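Local coordinates for protein heavy metal cation tricomponent efflux pump ZneA(CzcA-like) (Cupriavidus metallidurans, PDB 4K0J) that exports zinc ions as a Zn(II)/proton antiporter of the RND superfamily, acting as the inner-membrane pump of a tricomponent heavy-metal efflux system, at residues 56-61 / 85-90; 81-86 / 800-805; 678-683 / 806-811; 702-707 / 795-800. All blocks are in the same frame, centred on the assembly; numbering follows the deposited sequence.

Contact 1 (56-61 / 85-90); sequences LAAEEV and KSTFGL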
loop_
_atom_site.group_PDB
_atom_site.type_symbol
_atom_site.label_atom_id
_atom_site.label_comp_id
_atom_site.label_asym_id
_atom_site.label_seq_id
_atom_site.Cartn_x
_atom_site.Cartn_y
_atom_site.Cartn_z
ATOM N N LEU C 56 -21.982 -10.233 -28.965
ATOM C CA LEU C 56 -22.394 -8.919 -29.446
ATOM C C LEU C 56 -21.371 -8.346 -30.426
ATOM O O LEU C 56 -20.171 -8.575 -30.274
ATOM C CB LEU C 56 -22.613 -7.971 -28.262
ATOM C CG LEU C 56 -23.928 -7.189 -28.298
ATOM C CD1 LEU C 56 -24.337 -6.724 -26.910
ATOM C CD2 LEU C 56 -23.812 -6.013 -29.242
ATOM N N ALA C 57 -21.847 -7.605 -31.428
ATOM C CA ALA C 57 -20.974 -7.052 -32.465
ATOM C C ALA C 57 -20.228 -5.760 -32.072
ATOM O O ALA C 57 -20.235 -5.348 -30.907
ATOM C CB ALA C 57 -21.745 -6.856 -33.753
ATOM N N ALA C 58 -19.621 -5.115 -33.070
ATOM C CA ALA C 58 -18.520 -4.165 -32.859
ATOM C C ALA C 58 -18.844 -2.664 -32.850
ATOM O O ALA C 58 -17.980 -1.844 -33.163
ATOM C CB ALA C 58 -17.422 -4.436 -33.882
ATOM N N GLU C 59 -20.062 -2.290 -32.486
ATOM C CA GLU C 59 -20.417 -0.875 -32.507
ATOM C C GLU C 59 -21.367 -0.553 -31.364
ATOM O O GLU C 59 -21.524 0.607 -30.948
ATOM C CB GLU C 59 -21.035 -0.499 -33.856
ATOM C CG GLU C 59 -21.284 0.988 -34.031
ATOM C CD GLU C 59 -20.051 1.823 -33.740
ATOM O OE1 GLU C 59 -19.280 2.076 -34.691
ATOM O OE2 GLU C 59 -19.859 2.225 -32.567
ATOM N N GLU C 60 -21.994 -1.609 -30.863
ATOM C CA GLU C 60 -22.796 -1.539 -29.655
ATOM C C GLU C 60 -21.885 -1.931 -28.496
ATOM O O GLU C 60 -22.341 -2.429 -27.468
ATOM C CB GLU C 60 -23.991 -2.489 -29.757
ATOM C CG GLU C 60 -24.139 -3.175 -31.123
ATOM C CD GLU C 60 -24.709 -2.269 -32.203
ATOM O OE1 GLU C 60 -23.923 -1.584 -32.889
ATOM O OE2 GLU C 60 -25.945 -2.256 -32.374
ATOM N N VAL C 61 -20.589 -1.681 -28.689
ATOM C CA VAL C 61 -19.537 -2.085 -27.765
ATOM C C VAL C 61 -18.526 -0.946 -27.577
ATOM O O VAL C 61 -17.654 -1.008 -26.707
ATOM C CB VAL C 61 -18.800 -3.332 -28.301
ATOM C CG1 VAL C 61 -17.771 -2.930 -29.363
ATOM C CG2 VAL C 61 -18.140 -4.113 -27.173
ATOM N N LYS C 85 -9.314 -0.726 -27.621
ATOM C CA LYS C 85 -9.789 -1.394 -28.825
ATOM C C LYS C 85 -11.167 -2.012 -28.633
ATOM O O LYS C 85 -11.410 -2.749 -27.675
ATOM C CB LYS C 85 -8.798 -2.459 -29.276
ATOM C CG LYS C 85 -8.978 -2.875 -30.713
ATOM C CD LYS C 85 -7.946 -3.916 -31.110
ATOM C CE LYS C 85 -6.524 -3.414 -30.894
ATOM N NZ LYS C 85 -5.510 -4.432 -31.290
ATOM N N SER C 86 -12.059 -1.714 -29.571
ATOM C CA SER C 86 -13.458 -2.108 -29.460
ATOM C C SER C 86 -13.901 -2.939 -30.658
ATOM O O SER C 86 -13.567 -2.616 -31.806
ATOM C CB SER C 86 -14.324 -0.864 -29.344
ATOM O OG SER C 86 -13.649 0.137 -28.599
ATOM N N THR C 87 -14.661 -3.999 -30.386
ATOM C CA THR C 87 -14.977 -4.986 -31.411
ATOM C C THR C 87 -16.007 -6.028 -30.977
ATOM O O THR C 87 -16.447 -6.055 -29.823
ATOM C CB THR C 87 -13.705 -5.739 -31.872
ATOM O OG1 THR C 87 -14.068 -6.781 -32.788
ATOM C CG2 THR C 87 -12.990 -6.348 -30.678
ATOM N N PHE C 88 -16.378 -6.879 -31.932
ATOM C CA PHE C 88 -17.241 -8.029 -31.692
ATOM C C PHE C 88 -16.682 -8.817 -30.520
ATOM O O PHE C 88 -15.515 -9.220 -30.520
ATOM C CB PHE C 88 -17.315 -8.900 -32.956
ATOM C CG PHE C 88 -18.111 -10.177 -32.796
ATOM C CD1 PHE C 88 -19.491 -10.174 -32.928
ATOM C CD2 PHE C 88 -17.470 -11.387 -32.556
ATOM C CE1 PHE C 88 -20.223 -11.351 -32.797
ATOM C CE2 PHE C 88 -18.196 -12.565 -32.424
ATOM C CZ PHE C 88 -19.574 -12.545 -32.545
ATOM N N GLY C 89 -17.516 -9.001 -29.506
ATOM C CA GLY C 89 -17.097 -9.698 -28.312
ATOM C C GLY C 89 -16.786 -8.779 -27.147
ATOM O O GLY C 89 -17.193 -9.066 -26.020
ATOM N N LEU C 90 -16.086 -7.672 -27.399
ATOM C CA LEU C 90 -15.538 -6.910 -26.280
ATOM C C LEU C 90 -15.005 -5.500 -26.535
ATOM O O LEU C 90 -14.837 -5.050 -27.666
ATOM C CB LEU C 90 -14.414 -7.710 -25.615
ATOM C CG LEU C 90 -13.046 -7.586 -26.284
ATOM C CD1 LEU C 90 -11.979 -8.143 -25.381
ATOM C CD2 LEU C 90 -13.017 -8.299 -27.616
#
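With its CG anti to the backbone N (chi1 176°), F88 carries its ring to L56 and A57, while V61, whose CG1 stands between its own N and carbonyl carbon (chi1 80°), turns its methyls to T87 and L90, the two outer residues of the same turn. That turn is a type II beta turn, T87 to L90, closing the hairpin of strands 79-87 and 90-97 in the periplasmic sheet; the loop 56-61, which leads into helix 62-73, lies against it. T87 and L90 bond to each other through both backbone N-H groups, and G89 holds the third position of the turn with the positive phi usual there. CG1 of V61 rests 3.4 Å from T87 O, and its CG2 lies 3.5 Å from L90 O. V61 CG1 also meets S86 CB, whose neighbouring OG is hydrogen-bonded to T66 in helix 62-73. A58 lays its CB against the backbone, 3.3 Å from F88 N. At the ring, A57 CA comes in at the edge, near the ring plane, 3.5 Å from F88 CD1. V226 of a second subunit packs on F88 as well, so this end of the hairpin lies at a subunit interface. The polar tie between the segments is one backbone hydrogen bond, G89 N to L56 O, 2.8 Å long, with the donor almost in line with the carbonyl (C=O...N 171°).

Contact 2 (81-86 / 800-805); sequences VMRSKS and TREMNK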
loop_
_atom_site.group_PDB
_atom_site.type_symbol
_atom_site.label_atom_id
_atom_site.label_comp_id
_atom_site.label_asym_id
_atom_site.label_seq_id
_atom_site.Cartn_x
_atom_site.Cartn_y
_atom_site.Cartn_z
ATOM N N VAL C 81 0.489 6.267 -21.145
ATOM C CA VAL C 81 -0.133 6.071 -22.451
ATOM C C VAL C 81 -1.448 5.325 -22.293
ATOM O O VAL C 81 -1.516 4.324 -21.578
ATOM C CB VAL C 81 0.778 5.273 -23.399
ATOM C CG1 VAL C 81 0.121 5.101 -24.756
ATOM C CG2 VAL C 81 2.115 5.964 -23.554
ATOM N N MET C 82 -2.494 5.810 -22.957
ATOM C CA MET C 82 -3.787 5.144 -22.870
ATOM C C MET C 82 -4.351 4.748 -24.227
ATOM O O MET C 82 -4.711 5.598 -25.029
ATOM C CB MET C 82 -4.795 6.007 -22.122
ATOM C CG MET C 82 -5.968 5.208 -21.610
ATOM S SD MET C 82 -7.452 6.200 -21.398
ATOM C CE MET C 82 -8.592 4.926 -20.876
ATOM N N ARG C 83 -4.429 3.443 -24.463
ATOM C CA ARG C 83 -4.953 2.899 -25.708
ATOM C C ARG C 83 -6.221 2.101 -25.447
ATOM O O ARG C 83 -6.516 1.758 -24.306
ATOM C CB ARG C 83 -3.903 2.006 -26.369
ATOM C CG ARG C 83 -2.998 2.744 -27.331
ATOM C CD ARG C 83 -1.543 2.685 -26.910
ATOM N NE ARG C 83 -1.009 1.329 -26.961
ATOM C CZ ARG C 83 0.271 1.032 -26.778
ATOM N NH1 ARG C 83 1.149 1.997 -26.539
ATOM N NH2 ARG C 83 0.673 -0.228 -26.834
ATOM N N SER C 84 -6.971 1.802 -26.499
ATOM C CA SER C 84 -8.193 1.015 -26.354
ATOM C C SER C 84 -8.679 0.440 -27.683
ATOM O O SER C 84 -8.487 1.042 -28.739
ATOM C CB SER C 84 -9.302 1.857 -25.714
ATOM O OG SER C 84 -9.563 3.028 -26.468
ATOM N N LYS C 85 -9.314 -0.726 -27.621
ATOM C CA LYS C 85 -9.789 -1.394 -28.825
ATOM C C LYS C 85 -11.167 -2.012 -28.633
ATOM O O LYS C 85 -11.410 -2.749 -27.675
ATOM C CB LYS C 85 -8.798 -2.459 -29.276
ATOM C CG LYS C 85 -8.978 -2.875 -30.713
ATOM C CD LYS C 85 -7.946 -3.916 -31.110
ATOM C CE LYS C 85 -6.524 -3.414 -30.894
ATOM N NZ LYS C 85 -5.510 -4.432 -31.290
ATOM N N SER C 86 -12.059 -1.714 -29.571
ATOM C CA SER C 86 -13.458 -2.108 -29.460
ATOM C C SER C 86 -13.901 -2.939 -30.658
ATOM O O SER C 86 -13.567 -2.616 -31.806
ATOM C CB SER C 86 -14.324 -0.864 -29.344
ATOM O OG SER C 86 -13.649 0.137 -28.599
ATOM N N THR C 800 -9.923 1.428 -32.871
ATOM C CA THR C 800 -8.828 1.664 -31.935
ATOM C C THR C 800 -8.684 3.141 -31.575
ATOM O O THR C 800 -8.342 3.966 -32.422
ATOM C CB THR C 800 -7.474 1.132 -32.474
ATOM O OG1 THR C 800 -7.044 1.923 -33.586
ATOM C CG2 THR C 800 -7.597 -0.312 -32.913
ATOM N N ARG C 801 -8.940 3.469 -30.312
ATOM C CA ARG C 801 -8.812 4.847 -29.840
ATOM C C ARG C 801 -7.637 5.001 -28.873
ATOM O O ARG C 801 -7.564 4.313 -27.852
ATOM C CB ARG C 801 -10.115 5.321 -29.189
ATOM C CG ARG C 801 -10.732 6.540 -29.859
ATOM C CD ARG C 801 -12.074 6.915 -29.246
ATOM N NE ARG C 801 -11.949 7.516 -27.919
ATOM C CZ ARG C 801 -12.050 8.820 -27.668
ATOM N NH1 ARG C 801 -12.278 9.675 -28.658
ATOM N NH2 ARG C 801 -11.926 9.271 -26.426
ATOM N N GLU C 802 -6.714 5.899 -29.213
ATOM C CA GLU C 802 -5.527 6.143 -28.394
ATOM C C GLU C 802 -5.384 7.617 -28.058
ATOM O O GLU C 802 -5.333 8.457 -28.957
ATOM C CB GLU C 802 -4.266 5.669 -29.113
ATOM C CG GLU C 802 -2.986 6.310 -28.599
ATOM C CD GLU C 802 -1.762 5.858 -29.366
ATOM O OE1 GLU C 802 -0.924 6.721 -29.711
ATOM O OE2 GLU C 802 -1.639 4.641 -29.625
ATOM N N MET C 803 -5.298 7.918 -26.765
ATOM C CA MET C 803 -5.252 9.297 -26.284
ATOM C C MET C 803 -6.453 10.085 -26.786
ATOM O O MET C 803 -6.326 11.249 -27.173
ATOM C CB MET C 803 -3.953 9.988 -26.703
ATOM C CG MET C 803 -2.759 9.601 -25.862
ATOM S SD MET C 803 -3.096 9.848 -24.113
ATOM C CE MET C 803 -1.528 9.383 -23.405
ATOM N N ASN C 804 -7.611 9.428 -26.790
ATOM C CA ASN C 804 -8.868 10.040 -27.204
ATOM C C ASN C 804 -8.849 10.488 -28.656
ATOM O O ASN C 804 -9.386 11.536 -29.012
ATOM C CB ASN C 804 -9.228 11.187 -26.267
ATOM C CG ASN C 804 -8.932 10.853 -24.827
ATOM O OD1 ASN C 804 -8.216 11.581 -24.143
ATOM N ND2 ASN C 804 -9.458 9.726 -24.364
ATOM N N LYS C 805 -8.218 9.671 -29.488
ATOM C CA LYS C 805 -8.125 9.924 -30.916
ATOM C C LYS C 805 -8.332 8.620 -31.679
ATOM O O LYS C 805 -7.653 7.621 -31.421
ATOM C CB LYS C 805 -6.754 10.509 -31.262
ATOM C CG LYS C 805 -6.407 11.809 -30.539
ATOM C CD LYS C 805 -4.959 12.202 -30.789
ATOM C CE LYS C 805 -4.605 13.502 -30.091
ATOM N NZ LYS C 805 -3.178 13.864 -30.311
#
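Strands 79-87 and 788-802 run antiparallel here, their short segments 4.7 Å apart at closest, with K85 facing T800 as a non-hydrogen-bonded pair in the periplasmic sheet. K85 and T800 point the same way, side by side. CG of K85 is anti to the backbone N (chi1 -161°), and the bend further along the lysine returns CE toward the threonine methyl, so that T800 CG2 touches CG at 3.6 Å and CE at 3.9 Å. R83 and E802 emerge on the same face, also side by side. E802 OE2 sits 3.3 Å from R83 CG, beside the aliphatic part of the arginine; it is well out of the guanidinium plane, so the opposite charges are near without forming a salt bridge. Their polar ends have other partners: R83 NH1 binds L660 O, and E802 OE1 binds the hydroxyl of Y672. S84 occupies the other face, its OG hydrogen-bonded to R801 O at 2.8 Å and also to E70 OE2, acceptors that must share its single proton; R801 N in turn donates to S84 O. Where the second strand turns off, M803 N bonds to M82 O at 3.0 Å, and M803 CE comes to 3.7 Å from V81 CA. E70, on helix 62-73, forms a salt bridge with R801 NE, tying that helix to both strands, while strand 90-97 flanks 79-87 on the side away from 788-802.

Contact 3 (678-683 / 806-811); sequences ETRQVA and RHLTVR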
loop_
_atom_site.group_PDB
_atom_site.type_symbol
_atom_site.label_atom_id
_atom_site.label_comp_id
_atom_site.label_asym_id
_atom_site.label_seq_id
_atom_site.Cartn_x
_atom_site.Cartn_y
_atom_site.Cartn_z
ATOM N N GLU C 678 -11.534 8.022 -44.469
ATOM C CA GLU C 678 -10.386 8.861 -44.818
ATOM C C GLU C 678 -9.076 8.443 -44.152
ATOM O O GLU C 678 -8.038 8.391 -44.817
ATOM C CB GLU C 678 -10.652 10.339 -44.526
ATOM C CG GLU C 678 -9.557 11.251 -45.075
ATOM C CD GLU C 678 -9.711 12.695 -44.650
ATOM O OE1 GLU C 678 -8.819 13.508 -44.969
ATOM O OE2 GLU C 678 -10.722 13.013 -43.995
ATOM N N THR C 679 -9.116 8.165 -42.848
ATOM C CA THR C 679 -7.927 7.683 -42.147
ATOM C C THR C 679 -7.433 6.415 -42.811
ATOM O O THR C 679 -6.230 6.230 -42.962
ATOM C CB THR C 679 -8.170 7.402 -40.651
ATOM O OG1 THR C 679 -9.425 6.732 -40.485
ATOM C CG2 THR C 679 -8.176 8.689 -39.852
ATOM N N ARG C 680 -8.363 5.555 -43.228
ATOM C CA ARG C 680 -7.980 4.342 -43.950
ATOM C C ARG C 680 -7.400 4.638 -45.333
ATOM O O ARG C 680 -6.534 3.907 -45.823
ATOM C CB ARG C 680 -9.148 3.359 -44.061
ATOM C CG ARG C 680 -8.765 2.017 -44.678
ATOM C CD ARG C 680 -9.530 0.890 -44.032
ATOM N NE ARG C 680 -10.890 1.307 -43.717
ATOM C CZ ARG C 680 -11.462 1.156 -42.528
ATOM N NH1 ARG C 680 -10.793 0.580 -41.532
ATOM N NH2 ARG C 680 -12.706 1.573 -42.337
ATOM N N GLN C 681 -7.878 5.710 -45.958
ATOM C CA GLN C 681 -7.346 6.142 -47.243
ATOM C C GLN C 681 -5.881 6.554 -47.091
ATOM O O GLN C 681 -4.982 5.991 -47.738
ATOM C CB GLN C 681 -8.172 7.308 -47.790
ATOM C CG GLN C 681 -9.588 6.937 -48.193
ATOM C CD GLN C 681 -10.425 8.150 -48.542
ATOM O OE1 GLN C 681 -9.927 9.275 -48.562
ATOM N NE2 GLN C 681 -11.706 7.929 -48.818
ATOM N N VAL C 682 -5.650 7.534 -46.221
ATOM C CA VAL C 682 -4.305 8.022 -45.936
ATOM C C VAL C 682 -3.399 6.873 -45.510
ATOM O O VAL C 682 -2.230 6.822 -45.884
ATOM C CB VAL C 682 -4.323 9.104 -44.836
ATOM C CG1 VAL C 682 -2.913 9.464 -44.405
ATOM C CG2 VAL C 682 -5.065 10.338 -45.321
ATOM N N ALA C 683 -3.956 5.943 -44.741
ATOM C CA ALA C 683 -3.211 4.772 -44.301
ATOM C C ALA C 683 -2.831 3.888 -45.481
ATOM O O ALA C 683 -1.756 3.300 -45.491
ATOM C CB ALA C 683 -4.013 3.984 -43.286
ATOM N N ARG C 806 -9.280 8.625 -32.610
ATOM C CA ARG C 806 -9.479 7.492 -33.499
ATOM C C ARG C 806 -8.300 7.444 -34.466
ATOM O O ARG C 806 -8.025 8.425 -35.159
ATOM C CB ARG C 806 -10.777 7.663 -34.283
ATOM C CG ARG C 806 -11.867 8.402 -33.531
ATOM C CD ARG C 806 -12.769 7.454 -32.761
ATOM N NE ARG C 806 -13.758 6.824 -33.628
ATOM C CZ ARG C 806 -14.925 7.375 -33.944
ATOM N NH1 ARG C 806 -15.248 8.566 -33.461
ATOM N NH2 ARG C 806 -15.767 6.735 -34.740
ATOM N N HIS C 807 -7.594 6.319 -34.513
ATOM C CA HIS C 807 -6.461 6.201 -35.425
ATOM C C HIS C 807 -6.390 4.833 -36.092
ATOM O O HIS C 807 -6.991 3.869 -35.628
ATOM C CB HIS C 807 -5.142 6.514 -34.703
ATOM C CG HIS C 807 -4.640 5.398 -33.837
ATOM N ND1 HIS C 807 -5.227 5.061 -32.635
ATOM C CD2 HIS C 807 -3.603 4.542 -34.000
ATOM C CE1 HIS C 807 -4.577 4.044 -32.101
ATOM N NE2 HIS C 807 -3.586 3.710 -32.908
ATOM N N LEU C 808 -5.661 4.765 -37.197
ATOM C CA LEU C 808 -5.361 3.491 -37.840
ATOM C C LEU C 808 -3.857 3.295 -37.806
ATOM O O LEU C 808 -3.103 4.261 -37.873
ATOM C CB LEU C 808 -5.864 3.469 -39.282
ATOM C CG LEU C 808 -6.947 2.441 -39.617
ATOM C CD1 LEU C 808 -8.247 2.775 -38.911
ATOM C CD2 LEU C 808 -7.158 2.348 -41.121
ATOM N N THR C 809 -3.417 2.049 -37.696
ATOM C CA THR C 809 -2.007 1.774 -37.467
ATOM C C THR C 809 -1.347 1.079 -38.642
ATOM O O THR C 809 -1.764 -0.002 -39.049
ATOM C CB THR C 809 -1.812 0.890 -36.234
ATOM O OG1 THR C 809 -2.582 1.412 -35.146
ATOM C CG2 THR C 809 -0.344 0.840 -35.847
ATOM N N VAL C 810 -0.308 1.700 -39.182
ATOM C CA VAL C 810 0.497 1.038 -40.189
ATOM C C VAL C 810 1.694 0.409 -39.498
ATOM O O VAL C 810 2.700 1.074 -39.257
ATOM C CB VAL C 810 0.981 2.013 -41.278
ATOM C CG1 VAL C 810 1.746 1.259 -42.347
ATOM C CG2 VAL C 810 -0.190 2.752 -41.895
ATOM N N ARG C 811 1.580 -0.871 -39.167
ATOM C CA ARG C 811 2.664 -1.558 -38.490
ATOM C C ARG C 811 3.699 -2.106 -39.475
ATOM O O ARG C 811 3.349 -2.545 -40.573
ATOM C CB ARG C 811 2.121 -2.641 -37.553
ATOM C CG ARG C 811 1.573 -3.883 -38.207
ATOM C CD ARG C 811 1.203 -4.888 -37.128
ATOM N NE ARG C 811 1.081 -6.254 -37.628
ATOM C CZ ARG C 811 -0.074 -6.829 -37.945
ATOM N NH1 ARG C 811 -1.208 -6.153 -37.820
ATOM N NH2 ARG C 811 -0.098 -8.080 -38.387
#
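L808 pushes its CD2 methyl over the start of the R680 side chain, 3.6 Å from R680 CA and 3.7 Å from R680 CB. The two side chains cross obliquely. R680 leaves the helix with CG anti to the backbone N (chi1 -174°), then bends at chi2 and chi3; its CG, CD and NH1 all stay near the same methyl, with R680 CG 3.9 Å from L808 CD2. The charged end is engaged further on, where R680 NH2 makes a salt bridge with E796. One helical turn along, A683 presents CB to the sheet, 4.2 Å from L808 CD2 and 4.3 Å from V810 CG2, which puts the small residue between the two branched ones. T679 adds a looser flank, its OG1 4.4 Å from L808 CD1 and hydrogen-bonded back to D675 O within its own part of the chain. I701 of the adjacent strand also packs on A683 and L808. The axes of the helix and strand segments lie 8.3 Å apart at an angle of only 19°, pointing the same way. Helix 676-690 thus lies on the sheet in order 699-701, 807-812, 667-672, 843-847, the split beta-alpha-beta (ferredoxin-like) fold of RND porter subdomains.

Contact 4 (702-707 / 795-800); sequences DQEPPL and GETTIT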
loop_
_atom_site.group_PDB
_atom_site.type_symbol
_atom_site.label_atom_id
_atom_site.label_comp_id
_atom_site.label_asym_id
_atom_site.label_seq_id
_atom_site.Cartn_x
_atom_site.Cartn_y
_atom_site.Cartn_z
ATOM N N ASP C 702 -2.811 -2.417 -39.360
ATOM C CA ASP C 702 -3.184 -3.247 -38.226
ATOM C C ASP C 702 -4.693 -3.463 -38.146
ATOM O O ASP C 702 -5.152 -4.598 -38.008
ATOM C CB ASP C 702 -2.669 -2.631 -36.925
ATOM C CG ASP C 702 -2.562 -3.646 -35.802
ATOM O OD1 ASP C 702 -2.003 -4.739 -36.039
ATOM O OD2 ASP C 702 -3.040 -3.353 -34.684
ATOM N N GLN C 703 -5.460 -2.379 -38.240
ATOM C CA GLN C 703 -6.918 -2.472 -38.230
ATOM C C GLN C 703 -7.441 -3.144 -39.496
ATOM O O GLN C 703 -7.206 -2.682 -40.615
ATOM C CB GLN C 703 -7.564 -1.097 -38.059
ATOM C CG GLN C 703 -7.349 -0.469 -36.699
ATOM C CD GLN C 703 -5.961 0.110 -36.534
ATOM O OE1 GLN C 703 -5.123 0.008 -37.429
ATOM N NE2 GLN C 703 -5.710 0.727 -35.383
ATOM N N GLU C 704 -8.144 -4.249 -39.304
ATOM C CA GLU C 704 -8.705 -5.010 -40.403
ATOM C C GLU C 704 -9.850 -4.228 -41.039
ATOM O O GLU C 704 -10.520 -3.454 -40.360
ATOM C CB GLU C 704 -9.171 -6.385 -39.904
ATOM C CG GLU C 704 -9.867 -6.378 -38.544
ATOM C CD GLU C 704 -8.907 -6.264 -37.363
ATOM O OE1 GLU C 704 -9.360 -6.391 -36.203
ATOM O OE2 GLU C 704 -7.703 -6.035 -37.597
ATOM N N PRO C 705 -10.064 -4.415 -42.355
ATOM C CA PRO C 705 -11.099 -3.690 -43.101
ATOM C C PRO C 705 -12.493 -3.910 -42.536
ATOM O O PRO C 705 -12.705 -4.859 -41.782
ATOM C CB PRO C 705 -11.015 -4.314 -44.493
ATOM C CG PRO C 705 -9.623 -4.816 -44.593
ATOM C CD PRO C 705 -9.280 -5.302 -43.231
ATOM N N PRO C 706 -13.440 -3.025 -42.886
ATOM C CA PRO C 706 -14.833 -3.289 -42.526
ATOM C C PRO C 706 -15.324 -4.583 -43.179
ATOM O O PRO C 706 -14.844 -4.968 -44.242
ATOM C CB PRO C 706 -15.571 -2.074 -43.091
ATOM C CG PRO C 706 -14.559 -1.006 -43.144
ATOM C CD PRO C 706 -13.272 -1.690 -43.483
ATOM N N LEU C 707 -16.266 -5.249 -42.534
ATOM C CA LEU C 707 -16.758 -6.527 -43.010
ATOM C C LEU C 707 -18.265 -6.508 -43.200
ATOM O O LEU C 707 -18.974 -5.721 -42.564
ATOM C CB LEU C 707 -16.392 -7.625 -42.015
ATOM C CG LEU C 707 -14.902 -7.872 -41.855
ATOM C CD1 LEU C 707 -14.681 -9.059 -40.936
ATOM C CD2 LEU C 707 -14.290 -8.103 -43.215
ATOM N N GLY C 795 -19.914 -3.089 -41.790
ATOM C CA GLY C 795 -19.634 -2.417 -40.533
ATOM C C GLY C 795 -18.165 -2.523 -40.173
ATOM O O GLY C 795 -17.447 -3.314 -40.762
ATOM N N GLU C 796 -17.706 -1.736 -39.209
ATOM C CA GLU C 796 -16.296 -1.779 -38.834
ATOM C C GLU C 796 -15.978 -3.003 -37.977
ATOM O O GLU C 796 -16.791 -3.427 -37.167
ATOM C CB GLU C 796 -15.876 -0.489 -38.126
ATOM C CG GLU C 796 -14.366 -0.330 -37.987
ATOM C CD GLU C 796 -13.661 -0.174 -39.329
ATOM O OE1 GLU C 796 -12.704 -0.937 -39.593
ATOM O OE2 GLU C 796 -14.066 0.715 -40.113
ATOM N N THR C 797 -14.792 -3.569 -38.167
ATOM C CA THR C 797 -14.401 -4.783 -37.459
ATOM C C THR C 797 -13.760 -4.451 -36.121
ATOM O O THR C 797 -13.979 -5.150 -35.124
ATOM C CB THR C 797 -13.401 -5.620 -38.281
ATOM O OG1 THR C 797 -13.946 -5.888 -39.574
ATOM C CG2 THR C 797 -13.122 -6.934 -37.595
ATOM N N THR C 798 -12.975 -3.376 -36.110
ATOM C CA THR C 798 -12.186 -2.986 -34.948
ATOM C C THR C 798 -11.991 -1.475 -34.892
ATOM O O THR C 798 -11.595 -0.860 -35.879
ATOM C CB THR C 798 -10.813 -3.675 -34.977
ATOM O OG1 THR C 798 -10.927 -4.984 -34.404
ATOM C CG2 THR C 798 -9.796 -2.884 -34.189
ATOM N N ILE C 799 -12.281 -0.879 -33.739
ATOM C CA ILE C 799 -12.093 0.558 -33.544
ATOM C C ILE C 799 -11.033 0.810 -32.481
ATOM O O ILE C 799 -11.219 0.449 -31.321
ATOM C CB ILE C 799 -13.392 1.242 -33.098
ATOM C CG1 ILE C 799 -14.517 0.955 -34.095
ATOM C CG2 ILE C 799 -13.170 2.734 -32.940
ATOM C CD1 ILE C 799 -15.901 1.131 -33.514
ATOM N N THR C 800 -9.923 1.428 -32.871
ATOM C CA THR C 800 -8.828 1.664 -31.935
ATOM C C THR C 800 -8.684 3.141 -31.575
ATOM O O THR C 800 -8.342 3.966 -32.422
ATOM C CB THR C 800 -7.474 1.132 -32.474
ATOM O OG1 THR C 800 -7.044 1.923 -33.586
ATOM C CG2 THR C 800 -7.597 -0.312 -32.913
#
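Q703 and T800 meet tip to tip at the buried end of this contact, whereas at P705 the chain comes to the surface, its ring turned away and its backbone carbonyl reaching the opposing strand. The antiparallel segments converge into beta pairing at the edge of the sheet, where strand 707-714 joins 788-802. Q703 NE2 donates to T800 OG1; the modelled 2.5 Å is short, and at this resolution its exact length is doubtful. The other end of the amide is fixed too, OE1 accepting from T809 N. E704 CG stands between its own N and carbonyl carbon (chi1 41°), which sets it 3.4 Å from T797 CG2 where the side chains cross at about a right angle; E704 then bends toward T798. The T798 hydroxyl donates to E704 OE1 at 2.8 Å, approaching from above the carboxylate plane. Nearer the surface, T797 OG1 donates to P705 O, so this proline is held by its backbone. P706 CG lies 3.5 Å from E796 OE2, an oxygen also in a salt bridge with R680 of helix 676-690. Backbone bonding then takes over: L707 N reaches G795 O at 2.9 Å, and G795 N returns to L707 O at 2.9 Å with a nearly straight N-H...O angle of 169°.

Contacts 1, 2 and 4 gather on one sheet: contacts 1 and 2 share strand 79-87, and contacts 2 and 4 share strand 788-802 with T800 in common. Contact 3 packs a helix on the next sheet, reached when the chain passes from 788-802 into 807-812. Contacts 1 and 3 are the buried ones, the first mixing a backbone bond with methyl packing, the third made of side-chain packing, largely apolar, with the aliphatic part of R680 included; contacts 2 and 4 are partly exposed and rely on backbone and hydroxyl bonds. Direct links stitch them together: T87 to T797 between contacts 1 and 4, and backbone bonding of T809 with D702 between contacts 3 and 4.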